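Long-range contact in RNA-binding protein RMD9, mitochondrial (Saccharomyces cerevisiae S288C, PDB 7A9X), which binds a dodecameric sequence element in the 3'-UTRs of mitochondrial mRNAs and takes part in the processing or stability of these transcripts: residues L443-G447 with A483-A487. Residue numbers count along the deposited sequence, not the author numbering.
Sequences LKSLG and ALRDA. With nucleotides of chain B.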
# COMPACT_ATOMS: atom_id res chain seq x y z
N LEU A 443 -20.28 10.31 8.53
CA LEU A 443 -20.38 10.55 9.97
C LEU A 443 -19.18 11.34 10.48
O LEU A 443 -19.34 12.30 11.24
CB LEU A 443 -20.51 9.23 10.72
CG LEU A 443 -20.53 9.32 12.25
CD1 LEU A 443 -21.71 10.17 12.72
CD2 LEU A 443 -20.58 7.94 12.88
N LYS A 444 -17.97 10.96 10.06
CA LYS A 444 -16.77 11.66 10.48
C LYS A 444 -16.80 13.13 10.08
O LYS A 444 -16.29 13.99 10.81
CB LYS A 444 -15.53 10.98 9.90
CG LYS A 444 -14.20 11.54 10.38
CD LYS A 444 -13.05 10.99 9.55
CE LYS A 444 -11.70 11.22 10.22
NZ LYS A 444 -11.46 12.65 10.56
N SER A 445 -17.40 13.44 8.93
CA SER A 445 -17.40 14.80 8.41
C SER A 445 -18.11 15.77 9.35
O SER A 445 -17.80 16.97 9.35
CB SER A 445 -18.04 14.84 7.03
OG SER A 445 -17.30 14.05 6.11
N LEU A 446 -19.07 15.29 10.15
CA LEU A 446 -19.80 16.16 11.05
C LEU A 446 -18.91 16.76 12.13
O LEU A 446 -19.26 17.81 12.69
CB LEU A 446 -20.96 15.40 11.68
CG LEU A 446 -22.00 14.85 10.69
CD1 LEU A 446 -23.13 14.16 11.43
CD2 LEU A 446 -22.53 15.96 9.80
N GLY A 447 -17.78 16.13 12.43
CA GLY A 447 -16.83 16.67 13.38
C GLY A 447 -16.01 17.85 12.89
O GLY A 447 -15.27 18.44 13.68
N ALA A 483 -15.26 7.05 13.92
CA ALA A 483 -16.01 8.08 13.20
C ALA A 483 -16.99 8.79 14.12
O ALA A 483 -17.15 10.01 14.03
CB ALA A 483 -16.74 7.46 12.01
N LEU A 484 -17.65 8.05 15.02
CA LEU A 484 -18.54 8.69 15.98
C LEU A 484 -17.76 9.52 16.98
O LEU A 484 -18.20 10.61 17.38
CB LEU A 484 -19.38 7.62 16.70
CG LEU A 484 -20.52 8.10 17.60
CD1 LEU A 484 -21.63 8.75 16.79
CD2 LEU A 484 -21.05 6.93 18.42
N ARG A 485 -16.58 9.04 17.39
CA ARG A 485 -15.74 9.82 18.29
C ARG A 485 -15.26 11.11 17.63
O ARG A 485 -15.27 12.17 18.25
CB ARG A 485 -14.55 8.97 18.75
CG ARG A 485 -13.44 9.75 19.43
CD ARG A 485 -12.19 9.75 18.56
NE ARG A 485 -11.65 8.40 18.41
CZ ARG A 485 -10.77 8.04 17.49
NH1 ARG A 485 -10.33 6.79 17.43
NH2 ARG A 485 -10.32 8.93 16.61
N ASP A 486 -14.84 11.03 16.36
CA ASP A 486 -14.38 12.22 15.66
C ASP A 486 -15.48 13.24 15.45
O ASP A 486 -15.19 14.44 15.34
CB ASP A 486 -13.77 11.83 14.31
CG ASP A 486 -12.38 11.24 14.44
OD1 ASP A 486 -11.84 11.27 15.57
OD2 ASP A 486 -11.84 10.76 13.43
N ALA A 487 -16.74 12.82 15.42
CA ALA A 487 -17.86 13.72 15.24
C ALA A 487 -18.38 14.30 16.55
O ALA A 487 -19.28 15.15 16.52
CB ALA A 487 -19.01 13.01 14.51
P U B 13 -8.08 5.61 15.26
OP1 U B 13 -9.11 5.19 16.24
OP2 U B 13 -8.16 6.96 14.64
O5' U B 13 -6.65 5.49 15.96
C5' U B 13 -5.45 5.58 15.21
C4' U B 13 -4.28 5.87 16.10
O4' U B 13 -4.40 7.22 16.64
C3' U B 13 -4.15 4.98 17.32
O3' U B 13 -3.47 3.77 17.04
C2' U B 13 -3.41 5.86 18.32
O2' U B 13 -2.02 5.85 18.06
C1' U B 13 -3.96 7.25 17.98
N1 U B 13 -5.09 7.65 18.84
C2 U B 13 -4.87 7.93 20.18
O2 U B 13 -3.77 7.84 20.71
N3 U B 13 -5.98 8.31 20.88
C4 U B 13 -7.27 8.45 20.40
O4 U B 13 -8.17 8.80 21.17
C5 U B 13 -7.42 8.16 19.01
C6 U B 13 -6.35 7.78 18.30
P U B 14 -4.15 2.35 17.37
OP1 U B 14 -3.23 1.29 16.90
OP2 U B 14 -5.55 2.36 16.87
O5' U B 14 -4.19 2.29 18.96
C5' U B 14 -2.99 2.37 19.73
C4' U B 14 -3.26 2.45 21.21
O4' U B 14 -4.12 3.58 21.48
C3' U B 14 -3.95 1.23 21.82
O3' U B 14 -3.46 1.02 23.15
C2' U B 14 -5.41 1.66 21.88
O2' U B 14 -6.19 1.00 22.86
C1' U B 14 -5.28 3.15 22.17
N1 U B 14 -6.42 3.95 21.70
C2 U B 14 -7.27 4.49 22.64
O2 U B 14 -7.11 4.34 23.84
N3 U B 14 -8.32 5.21 22.13
C4 U B 14 -8.60 5.44 20.80
O4 U B 14 -9.58 6.11 20.49
C5 U B 14 -7.67 4.85 19.89
C6 U B 14 -6.64 4.14 20.36
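Pentatricopeptide repeat proteins stack helical hairpins into a solenoid. Rmd9 illustrates this where helix 436-445, the first helix of what is assigned as the eighth repeat, packs on helix 478-486, which continues the solenoid beyond that last assigned repeat. Leu443 points at the partner helix: its CD2 lies 4.0 Å from Ala483 CB and equally far from Leu484 CB, while its backbone O touches Ala487 CB at 3.4 Å. Its side chain also rests on Trp461 of helix 454-470, tying the interface to the second helix of the assigned repeat. Lys444 sits beside Ala483, their CA atoms 4.6 Å apart, and stretches along Asp486 to form a salt bridge, Lys444 NZ to Asp486 OD2 at 3.5 Å. Asp486 is shared, for its OD1 accepts a hydrogen bond from Arg485 NH2 at 3.0 Å within a second salt bridge. The three charges thus form a network running from the helix interface to the RNA, where both Lys444 and Asp486 also pack on a phosphate and C5 at the edge of the U13 base of chain B lies over one face of the Arg485 guanidinium. Arg485 NH1 donates a very short hydrogen bond, 2.3 Å, to OP1 of U13 of chain B. Further along, Leu446 adds an apolar touch to Ala487, and its carbonyl, like that of Ala487, accepts a hydrogen bond from Arg540, which bridges the two segments. At Gly447 the backbones come closest, with CA atoms of Gly447 and Ala487 3.6 Å apart; a CB here would clash with the Asp486 carbonyl, whose O instead receives a CA-H...O contact from Gly447 CA at 3.4 Å.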